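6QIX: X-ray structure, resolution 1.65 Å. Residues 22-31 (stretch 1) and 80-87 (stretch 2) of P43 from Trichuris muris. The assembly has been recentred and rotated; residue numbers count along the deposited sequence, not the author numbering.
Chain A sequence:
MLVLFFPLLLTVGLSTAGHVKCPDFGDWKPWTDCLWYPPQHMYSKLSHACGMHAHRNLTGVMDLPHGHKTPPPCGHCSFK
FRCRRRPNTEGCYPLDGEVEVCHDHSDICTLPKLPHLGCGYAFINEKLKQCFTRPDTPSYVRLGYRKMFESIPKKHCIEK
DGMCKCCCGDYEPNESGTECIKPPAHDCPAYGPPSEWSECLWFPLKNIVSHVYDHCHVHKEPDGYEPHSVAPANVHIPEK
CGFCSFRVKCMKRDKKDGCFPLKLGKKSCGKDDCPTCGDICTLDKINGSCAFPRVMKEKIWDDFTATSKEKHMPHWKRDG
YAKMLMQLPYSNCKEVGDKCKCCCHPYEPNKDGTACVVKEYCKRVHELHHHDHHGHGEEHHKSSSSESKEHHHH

Stretch 1, residues 22-31: CPDFGDWKPW
Stretch 2, residues 80-87: KFRCRRRP

Residues 80-85 form a strand with phi near -94 to -145° and psi near 150-160°; stretch 1, extended but not a regular strand, runs roughly antiparallel to it, end-to-end directions 152° apart. Gly26 (phi/psi -77/-2°) and Asp27 (51/-171°) together break the extended run. CA atoms pair Phe25-Arg86 (5.0 Å), Asp27-Arg84 (4.4 Å) and Trp31-Arg82 (4.6 Å). Two direct backbone hydrogen bonds fix this register, Gly26 N to Arg85 O (2.9 Å) and Lys29 N to Cys83 O (3.0 Å). Elsewhere waters bridge: a water O donates to Asp27 O (2.7 Å) and accepts from Arg85 N (3.1 Å); another water O donates to Pro30 O (2.9 Å) and accepts from Cys83 N (2.8 Å).

CA-to-CB bonds of Arg82 and Arg84 in the strand, and of Arg86 just past it, point toward stretch 1, all chi1 p, chi2 and chi3 t; Phe25, Trp28 and Trp31, all chi1 m, interleave with them. The Arg82 guanidinium, a flat delocalised cation, stacks on the electron-rich Trp28 indole (planes at 6°), CZ 3.5 Å from the five-membered-ring centroid; Arg84 CD covers the opposite face, 3.6 Å from the six-membered-ring centroid. Arg82 CD also lies over Trp31, 3.5 Å from its five-membered-ring centroid, a CH-pi contact. The Arg86 guanidinium lies flat on the Phe25 ring, centres 4.0 Å apart, planes at 19°, while Arg86 NH1 donates to Pro23 O (2.7 Å). Asp27 OD2 salt-bridges Arg84 NH1 (2.8 Å), though the hydrogen bond is weak at 128°.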

# COMPACT_ATOMS: atom_id res chain seq x y z
N CYS A 22 -8.91 25.67 11.74
CA CYS A 22 -8.04 25.01 12.72
C CYS A 22 -6.96 25.95 13.23
O CYS A 22 -6.56 26.87 12.52
CB CYS A 22 -7.36 23.78 12.11
SG CYS A 22 -8.43 22.44 11.61
N PRO A 23 -6.47 25.73 14.45
CA PRO A 23 -5.30 26.48 14.91
C PRO A 23 -4.05 26.07 14.15
O PRO A 23 -3.94 24.97 13.62
CB PRO A 23 -5.20 26.10 16.40
CG PRO A 23 -5.88 24.78 16.50
CD PRO A 23 -6.97 24.79 15.47
N ASP A 24 -3.09 26.99 14.09
CA ASP A 24 -1.84 26.68 13.40
C ASP A 24 -0.94 25.84 14.30
O ASP A 24 -1.13 25.75 15.52
CB ASP A 24 -1.13 27.97 12.97
CG ASP A 24 -2.06 28.95 12.29
OD1 ASP A 24 -2.04 29.05 11.04
OD2 ASP A 24 -2.82 29.63 13.00
N PHE A 25 0.05 25.20 13.68
CA PHE A 25 0.94 24.31 14.41
C PHE A 25 1.92 25.11 15.27
O PHE A 25 2.18 26.29 15.02
CB PHE A 25 1.72 23.42 13.43
CG PHE A 25 0.85 22.40 12.72
CD1 PHE A 25 0.59 21.17 13.30
CD2 PHE A 25 0.28 22.69 11.48
CE1 PHE A 25 -0.23 20.26 12.67
CE2 PHE A 25 -0.50 21.77 10.83
CZ PHE A 25 -0.77 20.57 11.43
N GLY A 26 2.43 24.45 16.32
CA GLY A 26 3.46 24.99 17.19
C GLY A 26 4.85 24.98 16.61
O GLY A 26 5.82 25.43 17.22
N ASP A 27 4.96 24.44 15.41
CA ASP A 27 6.21 24.40 14.67
C ASP A 27 7.42 23.85 15.43
O ASP A 27 7.33 23.32 16.54
CB ASP A 27 6.52 25.80 14.12
CG ASP A 27 5.41 26.32 13.23
OD1 ASP A 27 4.24 26.31 13.67
OD2 ASP A 27 5.71 26.73 12.08
N TRP A 28 8.57 24.00 14.80
CA TRP A 28 9.39 22.84 14.50
C TRP A 28 10.23 22.37 15.67
O TRP A 28 10.97 23.14 16.28
CB TRP A 28 10.25 23.17 13.30
CG TRP A 28 9.44 23.53 12.08
CD1 TRP A 28 9.31 24.77 11.54
CD2 TRP A 28 8.67 22.64 11.26
NE1 TRP A 28 8.50 24.71 10.43
CE2 TRP A 28 8.10 23.42 10.23
CE3 TRP A 28 8.41 21.27 11.28
CZ2 TRP A 28 7.29 22.87 9.24
CZ3 TRP A 28 7.59 20.72 10.29
CH2 TRP A 28 7.04 21.52 9.29
N LYS A 29 10.11 21.08 15.99
CA LYS A 29 11.09 20.37 16.78
C LYS A 29 12.33 20.17 15.91
O LYS A 29 12.29 20.40 14.70
CB LYS A 29 10.51 19.03 17.26
CG LYS A 29 9.09 19.16 17.80
CD LYS A 29 8.82 18.14 18.89
CE LYS A 29 7.50 18.42 19.64
NZ LYS A 29 6.71 19.53 19.03
N PRO A 30 13.45 19.73 16.49
CA PRO A 30 14.69 19.67 15.71
C PRO A 30 14.64 18.61 14.62
O PRO A 30 13.96 17.58 14.74
CB PRO A 30 15.78 19.37 16.75
CG PRO A 30 15.06 18.86 17.98
CD PRO A 30 13.65 19.44 17.93
N TRP A 31 15.36 18.90 13.54
CA TRP A 31 15.60 17.93 12.49
C TRP A 31 16.30 16.69 13.04
O TRP A 31 17.23 16.80 13.85
CB TRP A 31 16.49 18.53 11.41
CG TRP A 31 15.86 19.50 10.47
CD1 TRP A 31 15.98 20.86 10.49
CD2 TRP A 31 15.08 19.18 9.31
NE1 TRP A 31 15.30 21.41 9.43
CE2 TRP A 31 14.74 20.40 8.69
CE3 TRP A 31 14.62 17.98 8.75
CZ2 TRP A 31 13.96 20.46 7.53
CZ3 TRP A 31 13.86 18.04 7.60
CH2 TRP A 31 13.53 19.27 7.01
N LYS A 80 16.33 13.30 6.30
CA LYS A 80 16.04 13.91 7.59
C LYS A 80 14.58 14.30 7.64
O LYS A 80 13.97 14.57 6.61
CB LYS A 80 16.88 15.16 7.82
CG LYS A 80 18.32 14.97 7.61
CD LYS A 80 19.04 16.28 7.98
CE LYS A 80 20.53 16.17 7.82
NZ LYS A 80 21.16 17.44 8.21
N PHE A 81 14.04 14.37 8.87
CA PHE A 81 12.64 14.68 9.14
C PHE A 81 12.54 15.66 10.30
O PHE A 81 13.36 15.66 11.22
CB PHE A 81 11.88 13.37 9.43
CG PHE A 81 10.44 13.52 9.84
CD1 PHE A 81 9.44 13.66 8.87
CD2 PHE A 81 10.07 13.42 11.17
CE1 PHE A 81 8.10 13.74 9.24
CE2 PHE A 81 8.73 13.51 11.54
CZ PHE A 81 7.76 13.68 10.58
N ARG A 82 11.51 16.50 10.26
CA ARG A 82 11.16 17.31 11.42
C ARG A 82 9.65 17.44 11.47
O ARG A 82 8.97 17.27 10.46
CB ARG A 82 11.84 18.69 11.40
CG ARG A 82 11.35 19.65 10.34
CD ARG A 82 12.03 21.02 10.56
NE ARG A 82 11.66 21.99 9.53
CZ ARG A 82 11.96 23.28 9.57
NH1 ARG A 82 12.66 23.77 10.59
NH2 ARG A 82 11.57 24.08 8.58
N CYS A 83 9.15 17.76 12.66
CA CYS A 83 7.74 17.63 12.97
C CYS A 83 7.26 18.84 13.76
O CYS A 83 8.03 19.48 14.48
CB CYS A 83 7.48 16.33 13.75
SG CYS A 83 5.75 15.85 14.03
N ARG A 84 5.98 19.13 13.63
CA ARG A 84 5.34 20.14 14.47
C ARG A 84 3.96 19.63 14.85
O ARG A 84 3.41 18.74 14.21
CB ARG A 84 5.24 21.48 13.77
CG ARG A 84 4.48 21.48 12.48
CD ARG A 84 4.70 22.84 11.79
NE ARG A 84 4.01 22.91 10.50
CZ ARG A 84 3.99 23.99 9.72
NH1 ARG A 84 4.63 25.08 10.10
NH2 ARG A 84 3.34 23.98 8.57
N ARG A 85 3.41 20.20 15.92
CA ARG A 85 2.26 19.61 16.59
C ARG A 85 1.21 20.66 16.90
O ARG A 85 1.52 21.84 17.08
CB ARG A 85 2.71 18.94 17.90
CG ARG A 85 1.72 17.96 18.50
CD ARG A 85 2.48 16.92 19.32
NE ARG A 85 1.61 16.07 20.15
CZ ARG A 85 2.05 15.03 20.85
NH1 ARG A 85 3.34 14.71 20.82
NH2 ARG A 85 1.20 14.29 21.57
N ARG A 86 -0.04 20.21 16.95
CA ARG A 86 -1.14 21.00 17.48
C ARG A 86 -2.15 20.06 18.09
O ARG A 86 -2.09 18.84 17.88
CB ARG A 86 -1.80 21.84 16.38
CG ARG A 86 -2.70 21.04 15.44
CD ARG A 86 -3.25 21.93 14.32
NE ARG A 86 -3.72 21.14 13.19
CZ ARG A 86 -4.01 21.65 12.00
NH1 ARG A 86 -3.88 22.95 11.79
NH2 ARG A 86 -4.41 20.85 11.02
N PRO A 87 -3.11 20.58 18.85
CA PRO A 87 -4.16 19.71 19.42
C PRO A 87 -4.93 18.95 18.34
O PRO A 87 -5.22 19.47 17.26
CB PRO A 87 -5.06 20.68 20.19
CG PRO A 87 -4.20 21.89 20.46
CD PRO A 87 -3.25 21.98 19.29
O HOH W 1 5.34 21.85 17.63
O HOH W 2 13.72 22.47 13.39
O HOH W 3 11.09 17.17 14.59